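PDB 1FPZ: cyclin-dependent kinase inhibitor 3 from Homo sapiens, which removes phosphate from phosphotyrosine and from phosphoserine or phosphothreonine in proteins, and dephosphorylates the cyclin-dependent kinase CDK2 in a cyclin-dependent manner. Local coordinates for residues I29-L34 with Y133-I138; H106-G111 with L144-L149. The protein carries 1 engineered substitution. One frame throughout, in Å; residues are numbered along the deposited sequence.

Interaction 1: residues I29-L34 with Y133-I138; sequences ISWLSL and YRKTLI
Trp31 and Ile29 meet Lys135, Thr136 and Leu137 across the central mixed beta sheet of the phosphatase fold, where the edge strand 30-33 and strand 136-139 are next-nearest neighbours. Strand 42-46 runs between them, sharing backbone hydrogen bonds with Ser30 and Leu32, so the two segments meet mainly through side chains. Even the closest pair of alpha carbons, Ile29 CA and Leu137 CA, is 8.0 Å apart. Trp31 spans most of this gap. Its CG lies beside the backbone N and anti to the carbonyl carbon (chi1 -65°), which carries the six-membered ring to strand 136-139. There the extended chain of Lys135 crosses the indole at about a right angle, CE lying 3.5 Å from Trp31 CH2; the ammonium group goes on to bond the carbonyl oxygen of Cys70, which ties it to the end of helix 60-70. At the next corner of the ring, Trp31 CZ3 comes 3.7 Å from the carbonyl oxygen of Thr136. One face of the indole is covered by Ile29, whose CG2 sits over its centre, 3.5 Å above the plane. Replacing Trp31 by an alanine is likely to leave the Lys135 methylenes and Ile29 CG2 without the ring they pack against. Segment 29-34 belongs to the region that interacts with CDK2. Deeper in, the same methyl of Ile29 that covers the indole touches strand 136-139 as well, CG2 standing 4.4 Å from Leu137 CD1.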
loop_
_atom_site.group_PDB
_atom_site.type_symbol
_atom_site.label_atom_id
_atom_site.label_comp_id
_atom_site.label_asym_id
_atom_site.label_seq_id
_atom_site.Cartn_x
_atom_site.Cartn_y
_atom_site.Cartn_z
ATOM N N ILE A 29 7.737 -6.628 6.940
ATOM C CA ILE A 29 7.120 -5.330 6.737
ATOM C C ILE A 29 8.239 -4.296 6.642
ATOM O O ILE A 29 9.114 -4.245 7.512
ATOM C CB ILE A 29 6.237 -4.967 7.942
ATOM C CG1 ILE A 29 5.271 -6.110 8.244
ATOM C CG2 ILE A 29 5.503 -3.657 7.692
ATOM C CD1 ILE A 29 4.379 -5.861 9.444
ATOM N N SER A 30 8.227 -3.499 5.579
ATOM C CA SER A 30 9.210 -2.434 5.383
ATOM C C SER A 30 8.546 -1.156 5.872
ATOM O O SER A 30 7.602 -0.665 5.253
ATOM C CB SER A 30 9.541 -2.312 3.917
ATOM O OG SER A 30 10.063 -3.532 3.435
ATOM N N TRP A 31 9.037 -0.617 6.980
ATOM C CA TRP A 31 8.435 0.569 7.560
ATOM C C TRP A 31 8.948 1.922 7.038
ATOM O O TRP A 31 10.114 2.275 7.245
ATOM C CB TRP A 31 8.566 0.486 9.084
ATOM C CG TRP A 31 7.790 -0.665 9.737
ATOM C CD1 TRP A 31 8.304 -1.824 10.246
ATOM C CD2 TRP A 31 6.381 -0.707 9.999
ATOM N NE1 TRP A 31 7.308 -2.581 10.816
ATOM C CE2 TRP A 31 6.117 -1.921 10.676
ATOM C CE3 TRP A 31 5.316 0.166 9.726
ATOM C CZ2 TRP A 31 4.830 -2.288 11.086
ATOM C CZ3 TRP A 31 4.038 -0.192 10.132
ATOM C CH2 TRP A 31 3.805 -1.415 10.808
ATOM N N LEU A 32 8.056 2.678 6.388
ATOM C CA LEU A 32 8.397 3.985 5.825
ATOM C C LEU A 32 8.230 5.136 6.829
ATOM O O LEU A 32 7.142 5.347 7.365
ATOM C CB LEU A 32 7.520 4.272 4.609
ATOM C CG LEU A 32 7.652 5.665 3.948
ATOM C CD1 LEU A 32 9.034 5.803 3.291
ATOM C CD2 LEU A 32 6.600 5.805 2.844
ATOM N N SER A 33 9.299 5.881 7.079
ATOM C CA SER A 33 9.184 7.009 7.997
ATOM C C SER A 33 8.511 8.152 7.250
ATOM O O SER A 33 8.805 8.393 6.084
ATOM C CB SER A 33 10.558 7.450 8.487
ATOM O OG SER A 33 10.535 8.822 8.836
ATOM N N LEU A 34 7.590 8.836 7.910
ATOM C CA LEU A 34 6.895 9.948 7.268
ATOM C C LEU A 34 7.437 11.317 7.768
ATOM O O LEU A 34 6.880 12.375 7.470
ATOM C CB LEU A 34 5.384 9.801 7.529
ATOM C CG LEU A 34 4.685 8.527 7.007
ATOM C CD1 LEU A 34 3.259 8.438 7.514
ATOM C CD2 LEU A 34 4.684 8.509 5.511
ATOM N N TYR A 133 -3.663 7.491 14.882
ATOM C CA TYR A 133 -2.515 6.755 15.413
ATOM C C TYR A 133 -2.660 5.245 15.231
ATOM O O TYR A 133 -2.186 4.452 16.043
ATOM C CB TYR A 133 -2.305 7.114 16.896
ATOM C CG TYR A 133 -2.012 8.593 17.118
ATOM C CD1 TYR A 133 -2.878 9.570 16.628
ATOM C CD2 TYR A 133 -0.859 9.015 17.788
ATOM C CE1 TYR A 133 -2.614 10.912 16.790
ATOM C CE2 TYR A 133 -0.587 10.375 17.956
ATOM C CZ TYR A 133 -1.476 11.313 17.451
ATOM O OH TYR A 133 -1.253 12.657 17.610
ATOM N N ARG A 134 -3.305 4.852 14.138
ATOM C CA ARG A 134 -3.511 3.440 13.851
ATOM C C ARG A 134 -2.334 2.763 13.150
ATOM O O ARG A 134 -1.878 3.216 12.096
ATOM C CB ARG A 134 -4.762 3.265 12.981
ATOM C CG ARG A 134 -6.068 3.515 13.712
ATOM C CD ARG A 134 -6.185 2.568 14.896
ATOM N NE ARG A 134 -6.547 1.200 14.518
ATOM C CZ ARG A 134 -7.798 0.766 14.411
ATOM N NH1 ARG A 134 -8.038 -0.487 14.075
ATOM N NH2 ARG A 134 -8.811 1.587 14.648
ATOM N N LYS A 135 -1.856 1.669 13.724
ATOM C CA LYS A 135 -0.771 0.941 13.100
ATOM C C LYS A 135 -1.296 0.491 11.741
ATOM O O LYS A 135 -2.144 -0.407 11.655
ATOM C CB LYS A 135 -0.399 -0.274 13.942
ATOM C CG LYS A 135 0.674 -1.152 13.308
ATOM C CD LYS A 135 1.427 -1.914 14.368
ATOM C CE LYS A 135 2.578 -2.705 13.770
ATOM N NZ LYS A 135 3.642 -2.978 14.792
ATOM N N THR A 136 -0.789 1.100 10.678
ATOM C CA THR A 136 -1.259 0.777 9.337
ATOM C C THR A 136 -0.258 0.100 8.386
ATOM O O THR A 136 0.895 0.505 8.272
ATOM C CB THR A 136 -1.767 2.044 8.688
ATOM O OG1 THR A 136 -2.782 2.602 9.519
ATOM C CG2 THR A 136 -2.328 1.778 7.304
ATOM N N LEU A 137 -0.744 -0.903 7.660
ATOM C CA LEU A 137 0.052 -1.667 6.707
ATOM C C LEU A 137 -0.619 -1.721 5.312
ATOM O O LEU A 137 -1.847 -1.885 5.222
ATOM C CB LEU A 137 0.195 -3.077 7.241
ATOM C CG LEU A 137 0.253 -4.198 6.227
ATOM C CD1 LEU A 137 1.631 -4.234 5.607
ATOM C CD2 LEU A 137 -0.102 -5.523 6.931
ATOM N N ILE A 138 0.171 -1.602 4.229
ATOM C CA ILE A 138 -0.406 -1.668 2.883
ATOM C C ILE A 138 0.339 -2.684 2.027
ATOM O O ILE A 138 1.535 -2.865 2.170
ATOM C CB ILE A 138 -0.410 -0.279 2.176
ATOM C CG1 ILE A 138 0.950 0.028 1.525
ATOM C CG2 ILE A 138 -0.694 0.805 3.205
ATOM C CD1 ILE A 138 1.051 1.423 0.979
#

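Interaction 2: residues H106-G111 with L144-L149; sequences HPIADG and LGRSCL. With SO4 (sulfate ion), chain G.
Arg146, Ile108 and Asp110 bury the most surface here, and the arginine dominates: its side chain leaves the first turn of helix 146-158 and runs alongside the loop 106-111. The chain runs straight as far as CD, which is anti to CA (chi2 -178°), then bends at chi3 (-74°), turning the guanidinium edge to the backbone of Ile108. Arg146 NH1 donates to Ile108 O at 2.6 Å, nearly in line with the C=O bond and within 5° of the guanidinium plane. This bond and a salt bridge from NH1 to Glu83 help fix the rotation of the group. Ile108 also packs its CB 4.2 Å from Arg146 CD. The CA of Asp110 sits over one guanidinium face, offset toward the rim; its carboxylate lies well outside the plane, and the salt bridge from Asp110 OD2 to Arg146 NH2 is long, 3.8 Å, a matter of charge alone. Another edge of the guanidinium faces a bound sulfate, probably from the crystallisation liquor. Arg146 NE donates to sulfate O1 in a bond modelled as very short and therefore doubtful in detail; O4, which takes the backbone N of Arg146, is also less surely placed. The helix N-terminus, with Gly145 as N-cap, would probably add to the anion's attraction. Ser140, engineered in place of the cysteine predicted to form the phosphocysteine intermediate, touches Arg146. Arg146 is the invariant arginine closing the CX5R phosphate-binding P-loop that starts at Ser140, and loop 106-111 borders it, as in protein-tyrosine phosphatases.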
loop_
_atom_site.group_PDB
_atom_site.type_symbol
_atom_site.label_atom_id
_atom_site.label_comp_id
_atom_site.label_asym_id
_atom_site.label_seq_id
_atom_site.Cartn_x
_atom_site.Cartn_y
_atom_site.Cartn_z
ATOM N N HIS A 106 -8.977 -1.806 -2.049
ATOM C CA HIS A 106 -9.095 -0.864 -3.150
ATOM C C HIS A 106 -8.314 -1.407 -4.337
ATOM O O HIS A 106 -7.185 -0.954 -4.628
ATOM C CB HIS A 106 -8.507 0.486 -2.778
ATOM C CG HIS A 106 -9.131 1.108 -1.579
ATOM N ND1 HIS A 106 -10.093 2.086 -1.667
ATOM C CD2 HIS A 106 -8.920 0.904 -0.262
ATOM C CE1 HIS A 106 -10.443 2.467 -0.452
ATOM N NE2 HIS A 106 -9.743 1.767 0.419
ATOM N N PRO A 107 -8.901 -2.371 -5.048
ATOM C CA PRO A 107 -8.235 -2.970 -6.213
ATOM C C PRO A 107 -7.669 -2.007 -7.270
ATOM O O PRO A 107 -8.344 -1.095 -7.720
ATOM C CB PRO A 107 -9.302 -3.921 -6.781
ATOM C CG PRO A 107 -10.604 -3.375 -6.258
ATOM C CD PRO A 107 -10.256 -2.919 -4.857
ATOM N N ILE A 108 -6.398 -2.194 -7.625
ATOM C CA ILE A 108 -5.763 -1.390 -8.660
ATOM C C ILE A 108 -5.129 -2.406 -9.602
ATOM O O ILE A 108 -4.542 -3.410 -9.178
ATOM C CB ILE A 108 -4.685 -0.446 -8.107
ATOM C CG1 ILE A 108 -5.266 0.441 -7.007
ATOM C CG2 ILE A 108 -4.192 0.470 -9.211
ATOM C CD1 ILE A 108 -4.259 1.435 -6.429
ATOM N N ALA A 109 -5.309 -2.170 -10.889
ATOM C CA ALA A 109 -4.795 -3.059 -11.911
ATOM C C ALA A 109 -3.288 -3.291 -11.811
ATOM O O ALA A 109 -2.523 -2.341 -11.732
ATOM C CB ALA A 109 -5.145 -2.490 -13.263
ATOM N N ASP A 110 -2.873 -4.555 -11.822
ATOM C CA ASP A 110 -1.450 -4.894 -11.763
ATOM C C ASP A 110 -0.715 -4.091 -12.836
ATOM O O ASP A 110 -1.028 -4.191 -14.018
ATOM C CB ASP A 110 -1.248 -6.395 -12.006
ATOM C CG ASP A 110 0.213 -6.788 -12.024
ATOM O OD1 ASP A 110 1.004 -6.085 -12.685
ATOM O OD2 ASP A 110 0.566 -7.805 -11.388
ATOM N N GLY A 111 0.260 -3.295 -12.414
ATOM C CA GLY A 111 0.999 -2.480 -13.354
ATOM C C GLY A 111 0.233 -1.222 -13.703
ATOM O O GLY A 111 0.707 -0.396 -14.474
ATOM N N LEU A 144 5.610 -3.510 -4.556
ATOM C CA LEU A 144 6.578 -2.794 -5.349
ATOM C C LEU A 144 5.953 -2.225 -6.597
ATOM O O LEU A 144 5.968 -2.864 -7.640
ATOM C CB LEU A 144 7.686 -3.773 -5.720
ATOM C CG LEU A 144 8.811 -3.283 -6.610
ATOM C CD1 LEU A 144 9.740 -2.420 -5.787
ATOM C CD2 LEU A 144 9.562 -4.475 -7.182
ATOM N N GLY A 145 5.387 -1.030 -6.498
ATOM C CA GLY A 145 4.791 -0.437 -7.675
ATOM C C GLY A 145 3.452 0.145 -7.344
ATOM O O GLY A 145 3.305 1.365 -7.222
ATOM N N ARG A 146 2.459 -0.724 -7.221
ATOM C CA ARG A 146 1.146 -0.249 -6.876
ATOM C C ARG A 146 1.240 0.300 -5.455
ATOM O O ARG A 146 0.775 1.399 -5.195
ATOM C CB ARG A 146 0.126 -1.391 -7.003
ATOM C CG ARG A 146 -0.243 -1.707 -8.476
ATOM C CD ARG A 146 -1.301 -2.811 -8.619
ATOM N NE ARG A 146 -0.749 -4.132 -8.345
ATOM C CZ ARG A 146 -1.439 -5.262 -8.410
ATOM N NH1 ARG A 146 -2.733 -5.232 -8.745
ATOM N NH2 ARG A 146 -0.843 -6.419 -8.136
ATOM N N SER A 147 1.877 -0.440 -4.552
ATOM C CA SER A 147 2.003 0.023 -3.170
ATOM C C SER A 147 2.866 1.263 -3.034
ATOM O O SER A 147 2.531 2.165 -2.265
ATOM C CB SER A 147 2.570 -1.071 -2.270
ATOM O OG SER A 147 1.614 -2.074 -2.054
ATOM N N CYS A 148 3.970 1.318 -3.785
ATOM C CA CYS A 148 4.852 2.478 -3.719
ATOM C C CYS A 148 4.186 3.667 -4.356
ATOM O O CYS A 148 4.420 4.815 -3.964
ATOM C CB CYS A 148 6.157 2.193 -4.433
ATOM S SG CYS A 148 6.906 0.738 -3.793
ATOM N N LEU A 149 3.335 3.392 -5.344
ATOM C CA LEU A 149 2.605 4.454 -6.027
ATOM C C LEU A 149 1.703 5.168 -5.014
ATOM O O LEU A 149 1.701 6.400 -4.926
ATOM C CB LEU A 149 1.760 3.861 -7.161
ATOM C CG LEU A 149 0.893 4.759 -8.032
ATOM C CD1 LEU A 149 1.720 5.371 -9.131
ATOM C CD2 LEU A 149 -0.209 3.927 -8.644
HETATM S S SO4 G . 2.913 -4.149 -7.876
HETATM O O1 SO4 G . 1.599 -3.879 -8.433
HETATM O O2 SO4 G . 3.879 -3.944 -8.969
HETATM O O3 SO4 G . 2.940 -5.523 -7.312
HETATM O O4 SO4 G . 3.250 -3.152 -6.847
#

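How the interactions relate
The segments alternate along the chain: 29-34, 106-111, 133-138, then 144-149. Interaction 1 lies across the central sheet, joining one of its outermost strands, 30-33, to strand 136-139; interaction 2 lies beyond the C-terminal end of that strand, and the centres of the two contacts are about 17 Å apart. Strand 136-139 leads through the loop containing Ser140 into helix 146-158, so one strand-loop-helix unit carries a segment of each contact. They also touch directly, Ile138 CD1 packing 3.6 Å from Ser147 O. Loop 106-111 follows strand 102-105, at the other margin of the sheet. The fold thus connects the CDK2-interacting N-terminal region to the strand that enters the phosphate-binding loop.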